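Local coordinates for protein methylocystis parvus OBBP MbnE (PDB 5ICQ) that probably binds methanobactin in the periplasm, as the solute-binding protein of the methanobactin transport machinery, at residues G64-G69 with L282-D287; R307-S312 with H580-V585; L313-P318 with S595-P600. One frame throughout, in Å; residues are numbered along the deposited sequence.

Contacts 1 and 2 lie side by side, their centres about 10 Å apart, because strands 285-288 and 576-581 are neighbours in one antiparallel sheet. Asp284 O of contact 1 and Ser581 N of contact 2 are 2.9 Å apart, a probable hydrogen bond, and Leu66 CD1 packs on Ile584 CD1. The first segment of contact 3 directly follows that of contact 2, nine residues separating the second segments, yet contact 3 is centred about 17 Å from contact 2 and about 18 Å from contact 1. It nevertheless touches contact 1: Val68 CG1 lies 3.5 Å from Pro600 O, and Tyr285 OH packs against Phe598 CD2. The bound sulfate belongs to contact 1 through Arg65.

Contact 1 (G64-G69 with L282-D287); sequences GRLRVG and LIDYRD. With SO4 (sulfate ion), chain B.
Asp284 OD2 takes two hydrogen bonds from the same residue, Arg67, one from its backbone and one from its side chain. Arg67 N lies 2.9 Å from OD2 and Arg67 NE 2.8 Å from it, both arriving from the same face of the carboxylate. Bends at chi2 (90°) and chi3 (47°) fold the chain so that NE comes round to the same side as its own backbone N. The salt bridge is side-on, with two nitrogens: Arg67 NH2 hydrogen-bonds Asp284 OD1 at 2.9 Å. Both acceptors lie in the guanidinium plane, but the two flat groups are turned 41° apart, so NE and NH2 meet the oxygens from above the carboxylate plane. Leu282 O sits over the centre of one guanidinium face, and Gly281 O takes a further bond from NH2. Asp284 N returns a 2.9 Å bond to Arg67 O, while Ile283 CG2 packs against Gly69 N. Two waters bridge Gly69 N and O to Tyr285 O. The contact joins an edge strand of a mixed sheet, 65-71, to the lead-in of edge strand 285-288 of a second sheet. Outward from it, Arg65, itself salt-bridged to Glu262, and Arg237 hold a sulfate, Arg65 NH1 and NH2 sharing its O4; this ion probably came from the crystallisation liquor. With both carboxylate oxygens held by Arg67, the charge of Asp284 is probably well balanced and its rotation fixed.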
ATOM      1  N   GLY A  64     -19.454 -11.168  21.864  1.00 14.11           N
ATOM      2  CA  GLY A  64     -18.218 -11.915  21.966  1.00 18.50           C
ATOM      3  C   GLY A  64     -16.979 -11.038  21.935  1.00 17.99           C
ATOM      4  O   GLY A  64     -17.016  -9.845  21.621  1.00 17.99           O
ATOM      5  N   ARG A  65     -15.849 -11.656  22.283  1.00 15.32           N
ATOM      6  CA  ARG A  65     -14.553 -10.993  22.275  1.00 16.76           C
ATOM      7  C   ARG A  65     -13.689 -11.573  21.165  1.00 19.37           C
ATOM      8  O   ARG A  65     -13.495 -12.791  21.100  1.00 18.93           O
ATOM      9  CB  ARG A  65     -13.844 -11.157  23.621  1.00 14.87           C
ATOM     10  CG  ARG A  65     -12.383 -10.685  23.618  1.00 18.81           C
ATOM     11  CD  ARG A  65     -11.720 -10.790  25.006  1.00 25.21           C
ATOM     12  NE  ARG A  65     -12.332  -9.893  25.986  1.00 26.42           N
ATOM     13  CZ  ARG A  65     -11.754  -9.520  27.124  1.00 32.77           C
ATOM     14  NH1 ARG A  65     -10.539  -9.962  27.424  1.00 24.60           N
ATOM     15  NH2 ARG A  65     -12.385  -8.700  27.964  1.00 29.33           N
ATOM     16  N   LEU A  66     -13.168 -10.708  20.299  1.00 11.96           N
ATOM     17  CA  LEU A  66     -12.170 -11.128  19.316  1.00 13.03           C
ATOM     18  C   LEU A  66     -10.780 -10.940  19.906  1.00 17.31           C
ATOM     19  O   LEU A  66     -10.468  -9.868  20.428  1.00 14.50           O
ATOM     20  CB  LEU A  66     -12.289 -10.323  18.022  1.00  9.68           C
ATOM     21  CG  LEU A  66     -11.219 -10.547  16.942  1.00  9.76           C
ATOM     22  CD1 LEU A  66     -11.326 -11.961  16.334  1.00 10.87           C
ATOM     23  CD2 LEU A  66     -11.336  -9.475  15.857  1.00 11.83           C
ATOM     24  N   ARG A  67      -9.946 -11.976  19.821  1.00 12.77           N
ATOM     25  CA  ARG A  67      -8.563 -11.887  20.270  1.00 11.95           C
ATOM     26  C   ARG A  67      -7.678 -11.783  19.039  1.00 16.18           C
ATOM     27  O   ARG A  67      -7.573 -12.738  18.254  1.00 13.29           O
ATOM     28  CB  ARG A  67      -8.163 -13.080  21.136  1.00 16.79           C
ATOM     29  CG  ARG A  67      -8.805 -13.096  22.526  1.00 22.17           C
ATOM     30  CD  ARG A  67     -10.128 -13.836  22.503  1.00 25.92           C
ATOM     31  NE  ARG A  67      -9.997 -15.101  21.791  1.00 25.69           N
ATOM     32  CZ  ARG A  67      -9.505 -16.216  22.318  1.00 30.66           C
ATOM     33  NH1 ARG A  67      -9.108 -16.240  23.585  1.00 31.86           N
ATOM     34  NH2 ARG A  67      -9.418 -17.312  21.572  1.00 29.40           N
ATOM     35  N   VAL A  68      -7.045 -10.620  18.893  1.00 10.46           N
ATOM     36  CA  VAL A  68      -6.174 -10.265  17.780  1.00 12.35           C
ATOM     37  C   VAL A  68      -4.736 -10.257  18.279  1.00 12.74           C
ATOM     38  O   VAL A  68      -4.461  -9.791  19.392  1.00 17.88           O
ATOM     39  CB  VAL A  68      -6.570  -8.878  17.225  1.00 21.72           C
ATOM     40  CG1 VAL A  68      -5.497  -8.323  16.312  1.00 24.59           C
ATOM     41  CG2 VAL A  68      -7.906  -8.961  16.506  1.00 22.87           C
ATOM     42  N   GLY A  69      -3.826 -10.790  17.471  1.00 12.33           N
ATOM     43  CA  GLY A  69      -2.417 -10.803  17.826  1.00 10.90           C
ATOM     44  C   GLY A  69      -1.558 -10.104  16.791  1.00 13.99           C
ATOM     45  O   GLY A  69      -1.697 -10.338  15.585  1.00 17.80           O
ATOM     46  N   LEU A 282      -5.346 -19.025  21.800  1.00 17.69           N
ATOM     47  CA  LEU A 282      -5.419 -17.740  22.483  1.00 18.08           C
ATOM     48  C   LEU A 282      -5.602 -16.570  21.531  1.00 21.08           C
ATOM     49  O   LEU A 282      -5.940 -15.468  21.977  1.00 20.28           O
ATOM     50  CB  LEU A 282      -4.146 -17.499  23.296  1.00 20.28           C
ATOM     51  CG  LEU A 282      -3.707 -18.592  24.268  1.00 31.78           C
ATOM     52  CD1 LEU A 282      -2.350 -18.240  24.861  1.00 30.86           C
ATOM     53  CD2 LEU A 282      -4.750 -18.778  25.358  1.00 29.13           C
ATOM     54  N   ILE A 283      -5.357 -16.779  20.243  1.00 14.70           N
ATOM     55  CA  ILE A 283      -5.495 -15.753  19.218  1.00 11.11           C
ATOM     56  C   ILE A 283      -6.375 -16.332  18.124  1.00 13.93           C
ATOM     57  O   ILE A 283      -6.199 -17.488  17.731  1.00 13.90           O
ATOM     58  CB  ILE A 283      -4.115 -15.327  18.669  1.00 17.67           C
ATOM     59  CG1 ILE A 283      -3.274 -14.683  19.779  1.00 18.22           C
ATOM     60  CG2 ILE A 283      -4.261 -14.371  17.474  1.00 18.61           C
ATOM     61  CD1 ILE A 283      -3.886 -13.391  20.376  1.00 16.68           C
ATOM     62  N   ASP A 284      -7.313 -15.527  17.618  1.00 13.75           N
ATOM     63  CA  ASP A 284      -8.381 -16.028  16.763  1.00 11.23           C
ATOM     64  C   ASP A 284      -8.072 -15.973  15.267  1.00 14.78           C
ATOM     65  O   ASP A 284      -8.807 -16.586  14.480  1.00 12.34           O
ATOM     66  CB  ASP A 284      -9.669 -15.239  17.052  1.00 10.43           C
ATOM     67  CG  ASP A 284     -10.246 -15.558  18.429  1.00 15.92           C
ATOM     68  OD1 ASP A 284     -10.219 -16.744  18.813  1.00 18.74           O
ATOM     69  OD2 ASP A 284     -10.717 -14.631  19.123  1.00 18.85           O
ATOM     70  N   TYR A 285      -7.014 -15.282  14.857  1.00 10.06           N
ATOM     71  CA  TYR A 285      -6.785 -14.955  13.454  1.00  8.84           C
ATOM     72  C   TYR A 285      -5.310 -14.641  13.254  1.00 12.99           C
ATOM     73  O   TYR A 285      -4.685 -14.031  14.124  1.00 11.68           O
ATOM     74  CB  TYR A 285      -7.640 -13.742  13.027  1.00 10.36           C
ATOM     75  CG  TYR A 285      -7.399 -13.301  11.598  1.00 11.40           C
ATOM     76  CD1 TYR A 285      -6.383 -12.405  11.289  1.00 13.33           C
ATOM     77  CD2 TYR A 285      -8.185 -13.794  10.555  1.00 15.50           C
ATOM     78  CE1 TYR A 285      -6.147 -12.014   9.993  1.00 16.14           C
ATOM     79  CE2 TYR A 285      -7.957 -13.392   9.244  1.00 17.34           C
ATOM     80  CZ  TYR A 285      -6.930 -12.513   8.978  1.00 17.29           C
ATOM     81  OH  TYR A 285      -6.679 -12.109   7.693  1.00 22.04           O
ATOM     82  N   ARG A 286      -4.764 -15.034  12.103  1.00  9.34           N
ATOM     83  CA  ARG A 286      -3.416 -14.613  11.741  1.00 11.59           C
ATOM     84  C   ARG A 286      -3.274 -14.557  10.226  1.00 14.85           C
ATOM     85  O   ARG A 286      -3.925 -15.309   9.488  1.00 12.64           O
ATOM     86  CB  ARG A 286      -2.343 -15.538  12.346  1.00 16.77           C
ATOM     87  CG  ARG A 286      -2.392 -16.985  11.886  1.00 16.32           C
ATOM     88  CD  ARG A 286      -1.288 -17.820  12.570  1.00 15.84           C
ATOM     89  NE  ARG A 286       0.009 -17.675  11.914  1.00 13.68           N
ATOM     90  CZ  ARG A 286       1.023 -16.931  12.358  1.00 14.85           C
ATOM     91  NH1 ARG A 286       0.922 -16.239  13.490  1.00 18.10           N
ATOM     92  NH2 ARG A 286       2.155 -16.887  11.658  1.00 17.80           N
ATOM     93  N   ASP A 287      -2.438 -13.620   9.774  1.00  9.26           N
ATOM     94  CA  ASP A 287      -1.910 -13.596   8.415  1.00 11.72           C
ATOM     95  C   ASP A 287      -0.543 -14.270   8.405  1.00 17.60           C
ATOM     96  O   ASP A 287       0.308 -13.956   9.241  1.00 18.91           O
ATOM     97  CB  ASP A 287      -1.776 -12.156   7.911  1.00 20.89           C
ATOM     98  CG  ASP A 287      -3.101 -11.449   7.807  1.00 26.56           C
ATOM     99  OD1 ASP A 287      -4.047 -12.037   7.242  1.00 28.61           O
ATOM    100  OD2 ASP A 287      -3.196 -10.304   8.293  1.00 29.71           O
TER
HETATM  101  S   SO4 B 701      -9.796  -8.482  30.868  1.00 58.90           S
HETATM  102  O1  SO4 B 701     -10.072  -7.164  31.428  1.00 56.57           O
HETATM  103  O2  SO4 B 701      -8.366  -8.763  30.896  1.00 60.88           O
HETATM  104  O3  SO4 B 701     -10.489  -9.512  31.639  1.00 63.84           O
HETATM  105  O4  SO4 B 701     -10.271  -8.501  29.493  1.00 72.58           O
HETATM  106  O   HOH W   1      -5.000 -11.607  14.930  1.00 14.79           O
HETATM  107  O   HOH W   2      -2.109 -13.068  14.732  1.00 16.61           O

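Contact 2 (R307-S312 with H580-V585)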
ATOM      1  N   ARG A 307     -11.199 -27.210  14.713  1.00 25.45           N
ATOM      2  CA  ARG A 307     -11.270 -26.042  15.588  1.00 21.03           C
ATOM      3  C   ARG A 307     -10.678 -24.799  14.928  1.00 17.60           C
ATOM      4  O   ARG A 307     -11.044 -23.672  15.284  1.00 17.76           O
ATOM      5  CB  ARG A 307     -10.544 -26.325  16.898  1.00 20.38           C
ATOM      6  CG  ARG A 307     -11.312 -27.234  17.875  1.00 23.92           C
ATOM      7  CD  ARG A 307     -10.459 -27.532  19.100  1.00 28.50           C
ATOM      8  NE  ARG A 307      -9.388 -28.483  18.791  1.00 32.26           N
ATOM      9  CZ  ARG A 307      -8.274 -28.621  19.506  1.00 39.92           C
ATOM     10  NH1 ARG A 307      -8.068 -27.863  20.574  1.00 39.67           N
ATOM     11  NH2 ARG A 307      -7.359 -29.516  19.147  1.00 41.78           N
ATOM     12  N   MET A 308      -9.737 -24.980  14.008  1.00 17.08           N
ATOM     13  CA  MET A 308      -9.141 -23.881  13.261  1.00 19.51           C
ATOM     14  C   MET A 308      -9.029 -24.289  11.801  1.00 24.64           C
ATOM     15  O   MET A 308      -9.059 -25.475  11.469  1.00 22.35           O
ATOM     16  CB  MET A 308      -7.766 -23.501  13.826  1.00 17.80           C
ATOM     17  CG  MET A 308      -7.801 -23.118  15.289  1.00 22.29           C
ATOM     18  SD  MET A 308      -6.153 -22.831  15.936  1.00 23.71           S
ATOM     19  CE  MET A 308      -6.417 -23.098  17.690  1.00 26.64           C
ATOM     20  N   ALA A 309      -8.893 -23.293  10.925  1.00 15.22           N
ATOM     21  CA  ALA A 309      -8.816 -23.541   9.493  1.00 18.34           C
ATOM     22  C   ALA A 309      -7.846 -22.555   8.862  1.00 18.87           C
ATOM     23  O   ALA A 309      -7.655 -21.448   9.364  1.00 15.54           O
ATOM     24  CB  ALA A 309     -10.202 -23.415   8.836  1.00 18.32           C
ATOM     25  N   ARG A 310      -7.238 -22.946   7.754  1.00 13.72           N
ATOM     26  CA  ARG A 310      -6.427 -22.005   6.999  1.00 13.85           C
ATOM     27  C   ARG A 310      -6.947 -21.905   5.572  1.00 17.36           C
ATOM     28  O   ARG A 310      -7.590 -22.829   5.059  1.00 17.36           O
ATOM     29  CB  ARG A 310      -4.960 -22.391   7.024  1.00 15.70           C
ATOM     30  CG  ARG A 310      -4.628 -23.688   6.341  1.00 17.28           C
ATOM     31  CD  ARG A 310      -3.139 -23.719   6.123  1.00 20.64           C
ATOM     32  NE  ARG A 310      -2.666 -24.978   5.580  1.00 21.50           N
ATOM     33  CZ  ARG A 310      -1.458 -25.139   5.047  1.00 24.13           C
ATOM     34  NH1 ARG A 310      -0.621 -24.112   4.977  1.00 18.86           N
ATOM     35  NH2 ARG A 310      -1.090 -26.326   4.589  1.00 22.79           N
ATOM     36  N   GLU A 311      -6.703 -20.755   4.947  1.00 12.13           N
ATOM     37  CA  GLU A 311      -7.248 -20.464   3.629  1.00 13.62           C
ATOM     38  C   GLU A 311      -6.283 -19.573   2.871  1.00 15.56           C
ATOM     39  O   GLU A 311      -5.531 -18.800   3.474  1.00 16.17           O
ATOM     40  CB  GLU A 311      -8.589 -19.713   3.688  1.00 18.79           C
ATOM     41  CG  GLU A 311      -9.589 -20.150   4.721  1.00 31.94           C
ATOM     42  CD  GLU A 311     -10.874 -19.352   4.594  1.00 31.62           C
ATOM     43  OE1 GLU A 311     -11.549 -19.489   3.552  1.00 26.03           O
ATOM     44  OE2 GLU A 311     -11.188 -18.566   5.512  1.00 34.82           O
ATOM     45  N   SER A 312      -6.352 -19.645   1.540  1.00 11.55           N
ATOM     46  CA  SER A 312      -5.710 -18.666   0.663  1.00  9.48           C
ATOM     47  C   SER A 312      -6.800 -17.862  -0.027  1.00 17.79           C
ATOM     48  O   SER A 312      -7.715 -18.441  -0.614  1.00 19.13           O
ATOM     49  CB  SER A 312      -4.822 -19.337  -0.387  1.00 17.90           C
ATOM     50  OG  SER A 312      -3.724 -19.996   0.212  1.00 30.64           O
ATOM     51  N   HIS A 580      -7.533 -19.098  11.000  1.00 12.00           N
ATOM     52  CA  HIS A 580      -8.459 -18.530  11.966  1.00 14.61           C
ATOM     53  C   HIS A 580      -9.194 -19.633  12.713  1.00 15.34           C
ATOM     54  O   HIS A 580      -9.346 -20.753  12.215  1.00 14.96           O
ATOM     55  CB  HIS A 580      -9.472 -17.609  11.277  1.00 12.67           C
ATOM     56  CG  HIS A 580     -10.271 -18.294  10.220  1.00 15.34           C
ATOM     57  ND1 HIS A 580     -11.424 -18.997  10.498  1.00 19.95           N
ATOM     58  CD2 HIS A 580     -10.082 -18.394   8.882  1.00 23.06           C
ATOM     59  CE1 HIS A 580     -11.912 -19.501   9.379  1.00 21.13           C
ATOM     60  NE2 HIS A 580     -11.116 -19.153   8.383  1.00 22.81           N
ATOM     61  N   SER A 581      -9.645 -19.298  13.919  1.00 12.78           N
ATOM     62  CA  SER A 581     -10.586 -20.152  14.630  1.00 13.41           C
ATOM     63  C   SER A 581     -11.857 -20.325  13.806  1.00 13.65           C
ATOM     64  O   SER A 581     -12.304 -19.406  13.117  1.00 13.37           O
ATOM     65  CB  SER A 581     -10.927 -19.538  15.994  1.00 15.81           C
ATOM     66  OG  SER A 581     -12.051 -20.183  16.566  1.00 16.00           O
ATOM     67  N   THR A 582     -12.458 -21.516  13.884  1.00 14.19           N
ATOM     68  CA  THR A 582     -13.730 -21.707  13.194  1.00 16.00           C
ATOM     69  C   THR A 582     -14.903 -21.144  13.975  1.00 18.89           C
ATOM     70  O   THR A 582     -16.033 -21.173  13.474  1.00 20.32           O
ATOM     71  CB  THR A 582     -13.978 -23.195  12.903  1.00 15.62           C
ATOM     72  OG1 THR A 582     -13.816 -23.948  14.110  1.00 19.85           O
ATOM     73  CG2 THR A 582     -12.995 -23.677  11.876  1.00 18.16           C
ATOM     74  N   ASP A 583     -14.656 -20.626  15.177  1.00 19.12           N
ATOM     75  CA  ASP A 583     -15.689 -19.960  15.952  1.00 20.03           C
ATOM     76  C   ASP A 583     -15.970 -18.544  15.471  1.00 18.46           C
ATOM     77  O   ASP A 583     -16.943 -17.935  15.930  1.00 19.36           O
ATOM     78  CB  ASP A 583     -15.293 -19.934  17.428  1.00 25.03           C
ATOM     79  CG  ASP A 583     -15.197 -21.326  18.024  1.00 43.23           C
ATOM     80  OD1 ASP A 583     -15.818 -22.253  17.458  1.00 48.55           O
ATOM     81  OD2 ASP A 583     -14.503 -21.492  19.050  1.00 52.47           O
ATOM     82  N   ILE A 584     -15.142 -17.989  14.593  1.00 13.28           N
ATOM     83  CA  ILE A 584     -15.460 -16.707  13.974  1.00 12.77           C
ATOM     84  C   ILE A 584     -15.668 -16.928  12.486  1.00 12.41           C
ATOM     85  O   ILE A 584     -15.067 -17.820  11.880  1.00 15.13           O
ATOM     86  CB  ILE A 584     -14.383 -15.631  14.243  1.00 11.77           C
ATOM     87  CG1 ILE A 584     -13.013 -16.070  13.718  1.00 11.78           C
ATOM     88  CG2 ILE A 584     -14.326 -15.316  15.735  1.00 14.23           C
ATOM     89  CD1 ILE A 584     -11.977 -14.916  13.712  1.00 15.07           C
ATOM     90  N   VAL A 585     -16.558 -16.126  11.896  1.00 10.75           N
ATOM     91  CA  VAL A 585     -16.943 -16.287  10.498  1.00 13.36           C
ATOM     92  C   VAL A 585     -16.966 -14.922   9.821  1.00 16.17           C
ATOM     93  O   VAL A 585     -16.973 -13.874  10.472  1.00 12.83           O
ATOM     94  CB  VAL A 585     -18.314 -16.980  10.351  1.00 17.34           C
ATOM     95  CG1 VAL A 585     -18.231 -18.423  10.829  1.00 21.31           C
ATOM     96  CG2 VAL A 585     -19.334 -16.237  11.136  1.00 20.72           C
TER
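His580 is paired with Ala309 where strands 576-581 and 308-313 run antiparallel in a three-stranded sheet. The two form a hydrogen-bonded pair, Ala309 N to His580 O and His580 N to Ala309 O, both 2.9 Å. The next pair, Met308 with Ser581, is non-hydrogen-bonded and brings their CA atoms to 4.2 Å. From the backbone, His580 CB first packs on Asp284 O, just ahead of strand 285-288, which flanks strand 576-581 on its other side. CG then sits between the backbone N and the carbonyl carbon (chi1 58°), which lays the ring beneath Ala309 O; this oxygen stands over one face, offset toward the rim, nearest CD2 at 3.9 Å. On one edge ND1 gives an almost straight 2.8 Å bond to Ser581 O, which it meets from above the carbonyl plane, while CE1 approaches Ala309 CB. At the tip NE2 donates to Glu311 OE2 at 2.9 Å in a bent bond, on the anti side but well out of the plane of a carboxylate turned 67° from the ring. That oxygen also forms a salt bridge with Arg586, and Trp605 meets the imidazole edge-to-face. Because both ring nitrogens donate, the histidine may be cationic. A leucine here is likely to cost Ser581 O its strong ND1 bond and leave Glu311 OE2 leaning on Arg586, with the ring's link between the two strands gone. Beyond the last pair the chain enters a type I turn, 581-584, where Ser581 OG accepts from Asp583 N in an ST turn and Thr582 N donates to Arg307 O at 2.9 Å.

Contact 3 (L313-P318 with S595-P600); sequences LKNENP and SPIFGP
Ile597 turns CG1 opposite its carbonyl carbon (chi1 -67°) and then runs extended (chi2 171°), which carries CD1 to 3.8 Å from Leu313 CB. A similar first torsion in Leu313 (chi1 -53°) sends its CD1 methyl to the rim of Phe598, 3.6 Å from CE2 and near the ring plane. The face of the same ring is met by Ile597 CG2, seated over its centre, so the two aliphatic residues approach the phenyl from different directions. Trp605 adds an edge-to-face partner. Segment 313-318 links strand 308-313 of the three-stranded sheet to strand 322-326 of the large mixed sheet, consistent with a crossing between the two lobes of the family 5 solute-binding fold. Here Asn315 makes an Asx turn: its OD1 accepts from Asn317 N at 3.0 Å, the donor standing well above the amide plane. Its ND2 lies against Ile597 CG1 and donates to Pro591 O and Gly594 O. Asn317 holds Gly594 from the other end, OD1 accepting from Gly594 N, while its ND2 packs 3.5 Å from Ser595 CB, just ahead of the cis peptide bond to Pro596.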
ATOM      1  N   LEU A 313      -6.723 -16.536   0.064  1.00 11.95           N
ATOM      2  CA  LEU A 313      -7.734 -15.671  -0.528  1.00 14.66           C
ATOM      3  C   LEU A 313      -7.095 -14.713  -1.524  1.00 12.24           C
ATOM      4  O   LEU A 313      -5.952 -14.279  -1.357  1.00 13.18           O
ATOM      5  CB  LEU A 313      -8.482 -14.869   0.544  1.00 18.61           C
ATOM      6  CG  LEU A 313      -9.095 -15.660   1.703  1.00 23.56           C
ATOM      7  CD1 LEU A 313      -9.733 -14.701   2.706  1.00 24.68           C
ATOM      8  CD2 LEU A 313     -10.119 -16.658   1.193  1.00 21.06           C
ATOM      9  N   LYS A 314      -7.852 -14.376  -2.561  1.00 15.18           N
ATOM     10  CA  LYS A 314      -7.388 -13.457  -3.588  1.00 16.79           C
ATOM     11  C   LYS A 314      -8.484 -12.449  -3.878  1.00 15.86           C
ATOM     12  O   LYS A 314      -9.668 -12.802  -3.898  1.00 14.00           O
ATOM     13  CB  LYS A 314      -7.028 -14.203  -4.882  1.00 22.37           C
ATOM     14  CG  LYS A 314      -6.178 -13.388  -5.854  1.00 31.23           C
ATOM     15  CD  LYS A 314      -6.034 -14.103  -7.187  1.00 40.19           C
ATOM     16  CE  LYS A 314      -4.871 -13.551  -8.012  1.00 49.74           C
ATOM     17  NZ  LYS A 314      -4.247 -12.325  -7.421  1.00 53.24           N
ATOM     18  N   ASN A 315      -8.107 -11.199  -4.120  1.00 13.75           N
ATOM     19  CA  ASN A 315      -9.066 -10.251  -4.678  1.00 14.80           C
ATOM     20  C   ASN A 315      -8.402  -9.565  -5.872  1.00 16.54           C
ATOM     21  O   ASN A 315      -7.453 -10.073  -6.485  1.00 14.23           O
ATOM     22  CB  ASN A 315      -9.617  -9.291  -3.601  1.00 13.44           C
ATOM     23  CG  ASN A 315      -8.566  -8.363  -3.022  1.00 16.27           C
ATOM     24  OD1 ASN A 315      -7.425  -8.321  -3.487  1.00 13.44           O
ATOM     25  ND2 ASN A 315      -8.958  -7.593  -1.998  1.00 13.23           N
ATOM     26  N   GLU A 316      -8.921  -8.402  -6.247  1.00 12.91           N
ATOM     27  CA  GLU A 316      -8.460  -7.710  -7.439  1.00 17.63           C
ATOM     28  C   GLU A 316      -7.459  -6.608  -7.128  1.00 13.61           C
ATOM     29  O   GLU A 316      -7.133  -5.817  -8.017  1.00 10.52           O
ATOM     30  CB  GLU A 316      -9.655  -7.154  -8.208  1.00 18.63           C
ATOM     31  CG  GLU A 316     -10.593  -8.264  -8.669  1.00 33.03           C
ATOM     32  CD  GLU A 316     -11.913  -7.743  -9.187  1.00 40.11           C
ATOM     33  OE1 GLU A 316     -11.909  -7.011 -10.200  1.00 47.76           O
ATOM     34  OE2 GLU A 316     -12.956  -8.066  -8.581  1.00 40.00           O
ATOM     35  N   ASN A 317      -6.958  -6.547  -5.905  1.00 12.24           N
ATOM     36  CA  ASN A 317      -5.932  -5.566  -5.578  1.00 14.56           C
ATOM     37  C   ASN A 317      -4.646  -5.886  -6.338  1.00 17.86           C
ATOM     38  O   ASN A 317      -4.223  -7.043  -6.358  1.00 12.92           O
ATOM     39  CB  ASN A 317      -5.657  -5.562  -4.081  1.00 13.26           C
ATOM     40  CG  ASN A 317      -5.138  -4.230  -3.598  1.00 13.92           C
ATOM     41  OD1 ASN A 317      -5.866  -3.241  -3.600  1.00 16.19           O
ATOM     42  ND2 ASN A 317      -3.872  -4.193  -3.190  1.00 14.95           N
ATOM     43  N   PRO A 318      -3.998  -4.902  -6.958  1.00 11.09           N
ATOM     44  CA  PRO A 318      -2.758  -5.190  -7.692  1.00 13.49           C
ATOM     45  C   PRO A 318      -1.624  -5.608  -6.770  1.00 13.47           C
ATOM     46  O   PRO A 318      -1.578  -5.248  -5.591  1.00 12.50           O
ATOM     47  CB  PRO A 318      -2.435  -3.864  -8.394  1.00 16.02           C
ATOM     48  CG  PRO A 318      -3.173  -2.827  -7.611  1.00 24.06           C
ATOM     49  CD  PRO A 318      -4.428  -3.504  -7.121  1.00 11.47           C
ATOM     50  N   SER A 595      -5.388  -4.393   0.467  1.00 13.42           N
ATOM     51  CA  SER A 595      -4.450  -5.381   0.976  1.00 17.87           C
ATOM     52  C   SER A 595      -3.888  -4.851   2.293  1.00 21.17           C
ATOM     53  O   SER A 595      -3.461  -3.706   2.349  1.00 23.09           O
ATOM     54  CB  SER A 595      -3.324  -5.657  -0.026  1.00 29.02           C
ATOM     55  OG  SER A 595      -2.476  -6.704   0.436  1.00 25.98           O
ATOM     56  N   PRO A 596      -3.919  -5.662   3.368  1.00 19.78           N
ATOM     57  CA  PRO A 596      -4.527  -6.995   3.478  1.00 16.40           C
ATOM     58  C   PRO A 596      -6.020  -6.947   3.200  1.00 15.13           C
ATOM     59  O   PRO A 596      -6.612  -5.869   3.275  1.00 13.90           O
ATOM     60  CB  PRO A 596      -4.269  -7.391   4.938  1.00 24.14           C
ATOM     61  CG  PRO A 596      -3.137  -6.525   5.384  1.00 29.78           C
ATOM     62  CD  PRO A 596      -3.279  -5.241   4.628  1.00 24.14           C
ATOM     63  N   ILE A 597      -6.618  -8.090   2.878  1.00 11.74           N
ATOM     64  CA  ILE A 597      -8.026  -8.091   2.490  1.00 11.05           C
ATOM     65  C   ILE A 597      -8.919  -7.678   3.659  1.00 16.03           C
ATOM     66  O   ILE A 597      -9.930  -6.989   3.468  1.00 12.08           O
ATOM     67  CB  ILE A 597      -8.416  -9.465   1.927  1.00 14.27           C
ATOM     68  CG1 ILE A 597      -7.682  -9.712   0.602  1.00 15.95           C
ATOM     69  CG2 ILE A 597      -9.927  -9.541   1.710  1.00 15.14           C
ATOM     70  CD1 ILE A 597      -7.817 -11.139   0.066  1.00 17.45           C
ATOM     71  N   PHE A 598      -8.566  -8.073   4.881  1.00 12.60           N
ATOM     72  CA  PHE A 598      -9.325  -7.678   6.059  1.00 13.49           C
ATOM     73  C   PHE A 598      -8.489  -6.775   6.962  1.00 16.95           C
ATOM     74  O   PHE A 598      -7.271  -6.923   7.058  1.00 26.93           O
ATOM     75  CB  PHE A 598      -9.793  -8.910   6.839  1.00 16.27           C
ATOM     76  CG  PHE A 598     -10.539  -9.897   5.992  1.00 14.39           C
ATOM     77  CD1 PHE A 598     -11.773  -9.567   5.453  1.00 15.51           C
ATOM     78  CD2 PHE A 598      -9.995 -11.137   5.717  1.00 17.29           C
ATOM     79  CE1 PHE A 598     -12.463 -10.465   4.651  1.00 13.29           C
ATOM     80  CE2 PHE A 598     -10.674 -12.048   4.917  1.00 17.40           C
ATOM     81  CZ  PHE A 598     -11.906 -11.714   4.386  1.00 15.21           C
ATOM     82  N   GLY A 599      -9.159  -5.844   7.635  1.00 18.80           N
ATOM     83  CA  GLY A 599      -8.500  -4.969   8.580  1.00 22.75           C
ATOM     84  C   GLY A 599      -7.959  -5.751   9.758  1.00 17.58           C
ATOM     85  O   GLY A 599      -8.312  -6.915   9.964  1.00 18.92           O
ATOM     86  N   PRO A 600      -7.104  -5.125  10.571  1.00 24.58           N
ATOM     87  CA  PRO A 600      -6.504  -5.860  11.697  1.00 21.99           C
ATOM     88  C   PRO A 600      -7.516  -6.327  12.729  1.00 18.21           C
ATOM     89  O   PRO A 600      -7.253  -7.316  13.426  1.00 19.54           O
ATOM     90  CB  PRO A 600      -5.515  -4.846  12.295  1.00 23.70           C
ATOM     91  CG  PRO A 600      -6.065  -3.505  11.883  1.00 26.59           C
ATOM     92  CD  PRO A 600      -6.659  -3.721  10.518  1.00 27.45           C
TER